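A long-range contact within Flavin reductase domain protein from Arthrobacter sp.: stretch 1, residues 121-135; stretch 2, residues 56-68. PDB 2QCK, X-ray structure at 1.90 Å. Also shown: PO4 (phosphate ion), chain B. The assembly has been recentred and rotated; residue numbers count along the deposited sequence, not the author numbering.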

ATOM      1  N   LYS A 121      -0.709 -17.491   5.964  1.00 37.32           N
ATOM      2  CA  LYS A 121      -1.717 -18.319   5.328  1.00 36.14           C
ATOM      3  C   LYS A 121      -2.677 -17.387   4.649  1.00 34.90           C
ATOM      4  O   LYS A 121      -3.263 -16.501   5.289  1.00 33.68           O
ATOM      5  CB  LYS A 121      -2.469 -19.158   6.358  1.00 37.47           C
ATOM      6  CG  LYS A 121      -1.612 -20.195   7.074  1.00 41.41           C
ATOM      7  N   ILE A 122      -2.863 -17.591   3.353  1.00 35.47           N
ATOM      8  CA  ILE A 122      -3.912 -16.861   2.646  1.00 32.51           C
ATOM      9  C   ILE A 122      -5.275 -17.285   3.170  1.00 32.17           C
ATOM     10  O   ILE A 122      -5.607 -18.481   3.165  1.00 30.75           O
ATOM     11  CB  ILE A 122      -3.899 -17.125   1.145  1.00 33.10           C
ATOM     12  CG1 ILE A 122      -2.604 -16.606   0.534  1.00 33.10           C
ATOM     13  CG2 ILE A 122      -5.089 -16.384   0.441  1.00 32.81           C
ATOM     14  CD1 ILE A 122      -2.447 -16.987  -0.967  1.00 34.26           C
ATOM     15  N   GLN A 123      -6.047 -16.299   3.629  1.00 32.67           N
ATOM     16  CA  GLN A 123      -7.411 -16.524   4.148  1.00 30.70           C
ATOM     17  C   GLN A 123      -8.411 -16.610   2.997  1.00 31.62           C
ATOM     18  O   GLN A 123      -9.230 -17.511   2.920  1.00 34.04           O
ATOM     19  CB  GLN A 123      -7.751 -15.404   5.115  1.00 31.03           C
ATOM     20  CG  GLN A 123      -6.740 -15.302   6.240  1.00 40.33           C
ATOM     21  CD  GLN A 123      -6.712 -16.509   7.146  1.00 54.58           C
ATOM     22  OE1 GLN A 123      -7.647 -16.732   7.908  1.00 63.06           O
ATOM     23  NE2 GLN A 123      -5.621 -17.282   7.100  1.00 46.50           N
HETATM   24  N   MSE A 124      -8.298 -15.704   2.052  1.00 34.05           N
HETATM   25  CA  MSE A 124      -9.229 -15.615   0.962  1.00 37.83           C
HETATM   26  C   MSE A 124      -8.611 -14.676  -0.041  1.00 32.63           C
HETATM   27  O   MSE A 124      -7.736 -13.862   0.305  1.00 33.94           O
HETATM   28  CB  MSE A 124     -10.513 -14.931   1.485  1.00 32.77           C
HETATM   29  CG  MSE A 124     -10.157 -13.382   1.838  1.00 30.11           C
HETATM   30 SE   MSE A 124     -11.176 -13.079   3.236  0.75 64.19          SE
HETATM   31  CE  MSE A 124     -10.396 -14.210   4.628  1.00 74.84           C
ATOM     32  N   ARG A 125      -9.091 -14.772  -1.281  1.00 34.85           N
ATOM     33  CA  ARG A 125      -8.865 -13.767  -2.314  1.00 32.86           C
ATOM     34  C   ARG A 125     -10.202 -13.210  -2.742  1.00 33.57           C
ATOM     35  O   ARG A 125     -11.159 -13.985  -2.937  1.00 32.09           O
ATOM     36  CB  ARG A 125      -8.199 -14.401  -3.548  1.00 34.09           C
ATOM     37  CG  ARG A 125      -7.041 -15.321  -3.220  1.00 34.19           C
ATOM     38  CD  ARG A 125      -7.377 -16.759  -3.507  1.00 34.30           C
ATOM     39  NE  ARG A 125      -6.327 -17.651  -3.029  1.00 37.76           N
ATOM     40  CZ  ARG A 125      -6.413 -18.463  -1.968  1.00 30.02           C
ATOM     41  NH1 ARG A 125      -7.495 -18.542  -1.211  1.00 37.87           N
ATOM     42  NH2 ARG A 125      -5.369 -19.200  -1.654  1.00 30.29           N
ATOM     43  N   LEU A 126     -10.295 -11.888  -2.930  1.00 34.18           N
ATOM     44  CA  LEU A 126     -11.505 -11.243  -3.408  1.00 32.64           C
ATOM     45  C   LEU A 126     -11.285 -10.898  -4.860  1.00 34.88           C
ATOM     46  O   LEU A 126     -10.570  -9.921  -5.169  1.00 31.29           O
ATOM     47  CB  LEU A 126     -11.708  -9.987  -2.619  1.00 35.93           C
ATOM     48  CG  LEU A 126     -13.013  -9.195  -2.661  1.00 38.80           C
ATOM     49  CD1 LEU A 126     -14.229 -10.039  -2.333  1.00 40.70           C
ATOM     50  CD2 LEU A 126     -12.829  -8.009  -1.678  1.00 37.62           C
ATOM     51  N   SER A 127     -11.856 -11.699  -5.755  1.00 34.28           N
ATOM     52  CA  SER A 127     -11.477 -11.633  -7.150  1.00 32.45           C
ATOM     53  C   SER A 127     -12.466 -10.871  -7.967  1.00 34.27           C
ATOM     54  O   SER A 127     -13.665 -11.162  -7.965  1.00 33.26           O
ATOM     55  CB  SER A 127     -11.255 -13.022  -7.737  1.00 37.64           C
ATOM     56  OG  SER A 127     -10.189 -13.632  -7.058  1.00 38.48           O
ATOM     57  N   PHE A 128     -11.940  -9.888  -8.683  1.00 36.81           N
ATOM     58  CA  PHE A 128     -12.708  -9.175  -9.668  1.00 33.56           C
ATOM     59  C   PHE A 128     -12.384  -9.778 -11.042  1.00 35.44           C
ATOM     60  O   PHE A 128     -11.906 -10.934 -11.153  1.00 40.13           O
ATOM     61  CB  PHE A 128     -12.451  -7.656  -9.531  1.00 32.35           C
ATOM     62  CG  PHE A 128     -12.880  -7.098  -8.188  1.00 28.19           C
ATOM     63  CD1 PHE A 128     -12.056  -7.205  -7.081  1.00 34.96           C
ATOM     64  CD2 PHE A 128     -14.148  -6.557  -8.021  1.00 33.98           C
ATOM     65  CE1 PHE A 128     -12.471  -6.759  -5.834  1.00 32.34           C
ATOM     66  CE2 PHE A 128     -14.570  -6.097  -6.774  1.00 23.63           C
ATOM     67  CZ  PHE A 128     -13.727  -6.219  -5.678  1.00 30.68           C
ATOM     68  N   GLU A 129     -12.632  -9.025 -12.099  1.00 36.26           N
ATOM     69  CA  GLU A 129     -12.442  -9.573 -13.444  1.00 36.44           C
ATOM     70  C   GLU A 129     -10.982  -9.881 -13.717  1.00 36.59           C
ATOM     71  O   GLU A 129     -10.649 -10.924 -14.228  1.00 39.89           O
ATOM     72  CB  GLU A 129     -12.913  -8.583 -14.494  1.00 34.58           C
ATOM     73  CG  GLU A 129     -14.327  -8.037 -14.278  1.00 44.28           C
ATOM     74  CD  GLU A 129     -14.374  -6.832 -13.351  1.00 41.40           C
ATOM     75  OE1 GLU A 129     -13.445  -6.693 -12.562  1.00 52.31           O
ATOM     76  OE2 GLU A 129     -15.330  -6.041 -13.428  1.00 48.57           O
ATOM     77  N   ASN A 130     -10.095  -8.946 -13.421  1.00 36.07           N
ATOM     78  CA  ASN A 130      -8.709  -9.152 -13.777  1.00 36.96           C
ATOM     79  C   ASN A 130      -7.756  -8.996 -12.642  1.00 33.96           C
ATOM     80  O   ASN A 130      -6.539  -9.127 -12.836  1.00 30.21           O
ATOM     81  CB  ASN A 130      -8.333  -8.157 -14.842  1.00 41.30           C
ATOM     82  CG  ASN A 130      -9.153  -8.325 -16.102  1.00 45.08           C
ATOM     83  OD1 ASN A 130      -9.046  -9.349 -16.767  1.00 55.18           O
ATOM     84  ND2 ASN A 130      -9.963  -7.318 -16.444  1.00 46.60           N
ATOM     85  N   ASN A 131      -8.265  -8.649 -11.457  1.00 32.38           N
ATOM     86  CA  ASN A 131      -7.389  -8.483 -10.321  1.00 29.35           C
ATOM     87  C   ASN A 131      -8.049  -9.000  -9.076  1.00 30.85           C
ATOM     88  O   ASN A 131      -9.262  -9.184  -9.051  1.00 32.71           O
ATOM     89  CB  ASN A 131      -7.061  -6.999 -10.119  1.00 31.26           C
ATOM     90  CG  ASN A 131      -6.472  -6.356 -11.386  1.00 32.71           C
ATOM     91  OD1 ASN A 131      -5.262  -6.247 -11.539  1.00 34.35           O
ATOM     92  ND2 ASN A 131      -7.323  -6.016 -12.311  1.00 31.04           N
ATOM     93  N   ALA A 132      -7.240  -9.249  -8.057  1.00 29.29           N
ATOM     94  CA  ALA A 132      -7.739  -9.730  -6.766  1.00 31.06           C
ATOM     95  C   ALA A 132      -7.087  -9.016  -5.596  1.00 31.91           C
ATOM     96  O   ALA A 132      -5.915  -8.613  -5.656  1.00 32.67           O
ATOM     97  CB  ALA A 132      -7.448 -11.298  -6.650  1.00 29.09           C
ATOM     98  N   VAL A 133      -7.845  -8.863  -4.511  1.00 31.91           N
ATOM     99  CA  VAL A 133      -7.289  -8.534  -3.206  1.00 31.03           C
ATOM    100  C   VAL A 133      -6.977  -9.850  -2.475  1.00 34.99           C
ATOM    101  O   VAL A 133      -7.827 -10.749  -2.391  1.00 33.98           O
ATOM    102  CB  VAL A 133      -8.294  -7.709  -2.369  1.00 31.45           C
ATOM    103  CG1 VAL A 133      -7.767  -7.412  -0.955  1.00 34.46           C
ATOM    104  CG2 VAL A 133      -8.740  -6.403  -3.191  1.00 26.89           C
ATOM    105  N   VAL A 134      -5.757  -9.979  -1.957  1.00 35.65           N
ATOM    106  CA  VAL A 134      -5.371 -11.170  -1.225  1.00 32.82           C
ATOM    107  C   VAL A 134      -5.173 -10.749   0.233  1.00 34.85           C
ATOM    108  O   VAL A 134      -4.390  -9.815   0.480  1.00 33.66           O
ATOM    109  CB  VAL A 134      -4.102 -11.798  -1.761  1.00 31.75           C
ATOM    110  CG1 VAL A 134      -3.912 -13.129  -1.116  1.00 30.95           C
ATOM    111  CG2 VAL A 134      -4.126 -11.918  -3.326  1.00 29.14           C
ATOM    112  N   VAL A 135      -5.839 -11.462   1.159  1.00 33.90           N
ATOM    113  CA  VAL A 135      -5.757 -11.265   2.614  1.00 33.83           C
ATOM    114  C   VAL A 135      -4.998 -12.421   3.250  1.00 33.83           C
ATOM    115  O   VAL A 135      -5.332 -13.570   3.022  1.00 30.36           O
ATOM    116  CB  VAL A 135      -7.166 -11.226   3.273  1.00 35.50           C
ATOM    117  CG1 VAL A 135      -7.051 -11.015   4.842  1.00 37.58           C
ATOM    118  CG2 VAL A 135      -8.028 -10.184   2.612  1.00 32.96           C
TER
HETATM  119  P   PO4 B 167      -9.043 -19.063 -10.371  0.50 40.39           P
HETATM  120  O1  PO4 B 167      -9.198 -19.859  -9.096  0.50 31.76           O
HETATM  121  O2  PO4 B 167      -9.664 -17.687 -10.213  0.50 46.70           O
HETATM  122  O3  PO4 B 167      -7.558 -19.002 -10.601  0.50 46.34           O
HETATM  123  O4  PO4 B 167      -9.679 -19.747 -11.565  0.50 44.65           O
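Stretch 2 (56-68) NMARSSSSWPAIA

Stretch 2 enters as a strand, Asn-56 to Ala-58, running antiparallel to strand 131-135: the axes approach to 4.7 Å at a crossing angle of 151°. Two bonds fix the register, Met-57 N to Ala-132 O at 3.0 Å and Ala-132 N to Met-57 O at 2.8 Å. A third, Arg-59 N to Asn-130 O at 2.7 Å, carries the pairing past the strand end, where a type I turn from Ala-58 to Ser-61 lifts the chain off. A second type I turn, Ser-61 to Trp-64, leads into the helix, whose axis stays 10.6 Å from that of strand 121-127 and runs at 128° to it.

Side chains fill the space between the helix and the two strands of stretch 1. Ala-132 offers only a methyl, and the Trp-64 ring lies against it, CZ3 to CB 3.5 Å; the ring's CH2 also reaches Ser-127 OG at 3.6 Å. Farther along, Ile-67 CG2 touches both Ile-122 CD1 (3.9 Å) and Val-134 CG2 (4.2 Å), the two directions about 93° apart. Arg-125 reaches the helix, its NE and NH2 donating to Ile-67 O at 2.9 and 3.0 Å. At the hairpin, Arg-59 runs alongside the loop, its CD 3.6 Å from Phe-128 O and its NH1 donating to Glu-129 O at 2.8 Å. On the sheet face bearing Asn-131, Val-133 CG2 meets Asn-56 OD1 at 3.4 Å. The contact buries 640 Å², both sides summed.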

ATOM      1  N   ASN A  56      -2.619  -6.579  -3.607  1.00 34.33           N
ATOM      2  CA  ASN A  56      -3.392  -6.747  -4.811  1.00 34.02           C
ATOM      3  C   ASN A  56      -2.523  -7.350  -5.914  1.00 34.42           C
ATOM      4  O   ASN A  56      -1.297  -7.117  -5.970  1.00 31.68           O
ATOM      5  CB  ASN A  56      -3.978  -5.410  -5.271  1.00 35.28           C
ATOM      6  CG  ASN A  56      -4.856  -4.738  -4.211  1.00 36.97           C
ATOM      7  OD1 ASN A  56      -5.451  -5.408  -3.368  1.00 43.70           O
ATOM      8  ND2 ASN A  56      -4.914  -3.397  -4.229  1.00 35.55           N
HETATM    9  N   MSE A  57      -3.148  -8.134  -6.791  1.00 33.37           N
HETATM   10  CA  MSE A  57      -2.439  -8.621  -7.960  1.00 33.08           C
HETATM   11  C   MSE A  57      -3.373  -8.888  -9.094  1.00 34.52           C
HETATM   12  O   MSE A  57      -4.578  -8.983  -8.902  1.00 32.25           O
HETATM   13  CB  MSE A  57      -1.712  -9.905  -7.599  1.00 35.78           C
HETATM   14  CG  MSE A  57      -2.612 -11.072  -7.337  1.00 39.22           C
HETATM   15 SE   MSE A  57      -1.568 -12.639  -6.841  0.75 35.23          SE
HETATM   16  CE  MSE A  57      -0.499 -13.005  -8.420  1.00 32.92           C
ATOM     17  N   ALA A  58      -2.765  -9.071 -10.272  1.00 34.69           N
ATOM     18  CA  ALA A  58      -3.457  -9.259 -11.512  1.00 35.45           C
ATOM     19  C   ALA A  58      -3.684 -10.766 -11.649  1.00 36.11           C
ATOM     20  O   ALA A  58      -2.762 -11.572 -11.418  1.00 33.43           O
ATOM     21  CB  ALA A  58      -2.579  -8.774 -12.675  1.00 32.03           C
ATOM     22  N   ARG A  59      -4.873 -11.141 -12.111  1.00 35.38           N
ATOM     23  CA  ARG A  59      -5.174 -12.563 -12.355  1.00 36.81           C
ATOM     24  C   ARG A  59      -4.442 -13.076 -13.558  1.00 36.75           C
ATOM     25  O   ARG A  59      -4.356 -14.293 -13.765  1.00 36.48           O
ATOM     26  CB  ARG A  59      -6.677 -12.812 -12.486  1.00 36.94           C
ATOM     27  CG  ARG A  59      -7.425 -12.589 -11.184  1.00 30.84           C
ATOM     28  CD  ARG A  59      -8.931 -12.931 -11.301  1.00 36.89           C
ATOM     29  NE  ARG A  59      -9.119 -14.294 -11.807  1.00 37.26           N
ATOM     30  CZ  ARG A  59      -9.602 -14.609 -12.999  1.00 41.66           C
ATOM     31  NH1 ARG A  59     -10.013 -13.660 -13.842  1.00 42.14           N
ATOM     32  NH2 ARG A  59      -9.691 -15.895 -13.353  1.00 39.02           N
ATOM     33  N   SER A  60      -3.823 -12.168 -14.305  1.00 36.64           N
ATOM     34  CA  SER A  60      -2.956 -12.559 -15.430  1.00 38.30           C
ATOM     35  C   SER A  60      -1.499 -12.654 -15.020  1.00 37.63           C
ATOM     36  O   SER A  60      -0.691 -12.981 -15.823  1.00 34.51           O
ATOM     37  CB  SER A  60      -3.075 -11.552 -16.562  1.00 39.27           C
ATOM     38  OG  SER A  60      -2.790 -10.245 -16.080  1.00 45.61           O
ATOM     39  N   SER A  61      -1.146 -12.367 -13.770  1.00 33.01           N
ATOM     40  CA  SER A  61       0.208 -12.614 -13.321  1.00 34.35           C
ATOM     41  C   SER A  61       0.566 -14.065 -13.547  1.00 34.90           C
ATOM     42  O   SER A  61      -0.254 -14.942 -13.375  1.00 37.61           O
ATOM     43  CB  SER A  61       0.346 -12.351 -11.821  1.00 36.43           C
ATOM     44  OG  SER A  61       1.567 -12.854 -11.366  1.00 41.84           O
ATOM     45  N   SER A  62       1.812 -14.323 -13.892  1.00 35.02           N
ATOM     46  CA  SER A  62       2.319 -15.701 -14.008  1.00 32.24           C
ATOM     47  C   SER A  62       2.228 -16.421 -12.656  1.00 33.68           C
ATOM     48  O   SER A  62       2.308 -17.632 -12.572  1.00 37.48           O
ATOM     49  CB  SER A  62       3.779 -15.668 -14.511  1.00 33.33           C
ATOM     50  OG  SER A  62       4.592 -14.937 -13.616  1.00 41.86           O
ATOM     51  N   SER A  63       2.059 -15.675 -11.586  1.00 35.99           N
ATOM     52  CA  SER A  63       1.960 -16.275 -10.274  1.00 35.95           C
ATOM     53  C   SER A  63       0.517 -16.404  -9.772  1.00 36.45           C
ATOM     54  O   SER A  63       0.311 -16.827  -8.626  1.00 33.93           O
ATOM     55  CB  SER A  63       2.733 -15.419  -9.273  1.00 36.92           C
ATOM     56  OG  SER A  63       4.091 -15.325  -9.653  1.00 35.53           O
ATOM     57  N   TRP A  64      -0.484 -16.031 -10.562  1.00 35.14           N
ATOM     58  CA  TRP A  64      -1.876 -16.072 -10.043  1.00 35.14           C
ATOM     59  C   TRP A  64      -2.342 -17.517  -9.705  1.00 33.46           C
ATOM     60  O   TRP A  64      -2.901 -17.758  -8.625  1.00 36.08           O
ATOM     61  CB  TRP A  64      -2.857 -15.356 -10.992  1.00 37.41           C
ATOM     62  CG  TRP A  64      -4.267 -15.630 -10.613  1.00 36.14           C
ATOM     63  CD1 TRP A  64      -5.155 -16.450 -11.259  1.00 34.50           C
ATOM     64  CD2 TRP A  64      -4.917 -15.195  -9.417  1.00 38.24           C
ATOM     65  NE1 TRP A  64      -6.348 -16.498 -10.563  1.00 32.94           N
ATOM     66  CE2 TRP A  64      -6.230 -15.741  -9.425  1.00 32.06           C
ATOM     67  CE3 TRP A  64      -4.542 -14.356  -8.367  1.00 38.03           C
ATOM     68  CZ2 TRP A  64      -7.137 -15.494  -8.428  1.00 34.64           C
ATOM     69  CZ3 TRP A  64      -5.455 -14.133  -7.360  1.00 34.67           C
ATOM     70  CH2 TRP A  64      -6.737 -14.697  -7.401  1.00 37.66           C
ATOM     71  N   PRO A  65      -2.101 -18.477 -10.597  1.00 34.91           N
ATOM     72  CA  PRO A  65      -2.509 -19.808 -10.288  1.00 32.33           C
ATOM     73  C   PRO A  65      -1.864 -20.333  -9.022  1.00 32.92           C
ATOM     74  O   PRO A  65      -2.520 -21.059  -8.298  1.00 34.08           O
ATOM     75  CB  PRO A  65      -2.074 -20.605 -11.522  1.00 33.30           C
ATOM     76  CG  PRO A  65      -2.132 -19.609 -12.610  1.00 39.07           C
ATOM     77  CD  PRO A  65      -1.531 -18.406 -11.951  1.00 34.21           C
ATOM     78  N   ALA A  66      -0.607 -19.974  -8.754  1.00 30.66           N
ATOM     79  CA  ALA A  66       0.081 -20.402  -7.513  1.00 30.39           C
ATOM     80  C   ALA A  66      -0.660 -19.834  -6.315  1.00 31.34           C
ATOM     81  O   ALA A  66      -0.980 -20.552  -5.355  1.00 34.19           O
ATOM     82  CB  ALA A  66       1.541 -19.939  -7.482  1.00 30.78           C
ATOM     83  N   ILE A  67      -1.009 -18.559  -6.418  1.00 31.47           N
ATOM     84  CA  ILE A  67      -1.732 -17.867  -5.340  1.00 28.52           C
ATOM     85  C   ILE A  67      -3.181 -18.359  -5.146  1.00 31.78           C
ATOM     86  O   ILE A  67      -3.675 -18.484  -4.002  1.00 33.45           O
ATOM     87  CB  ILE A  67      -1.674 -16.322  -5.583  1.00 32.44           C
ATOM     88  CG1 ILE A  67      -0.220 -15.814  -5.498  1.00 35.71           C
ATOM     89  CG2 ILE A  67      -2.494 -15.564  -4.549  1.00 26.14           C
ATOM     90  CD1 ILE A  67       0.375 -15.739  -4.093  1.00 30.85           C
ATOM     91  N   ALA A  68      -3.897 -18.551  -6.245  1.00 27.92           N
ATOM     92  CA  ALA A  68      -5.224 -19.125  -6.254  1.00 32.34           C
ATOM     93  C   ALA A  68      -5.321 -20.518  -5.601  1.00 35.10           C
ATOM     94  O   ALA A  68      -6.324 -20.843  -4.964  1.00 36.26           O
ATOM     95  CB  ALA A  68      -5.744 -19.202  -7.695  1.00 32.49           C
TER
HETATM   96  O   HOH W   1      -5.216  -9.238 -15.217  1.00 63.78           O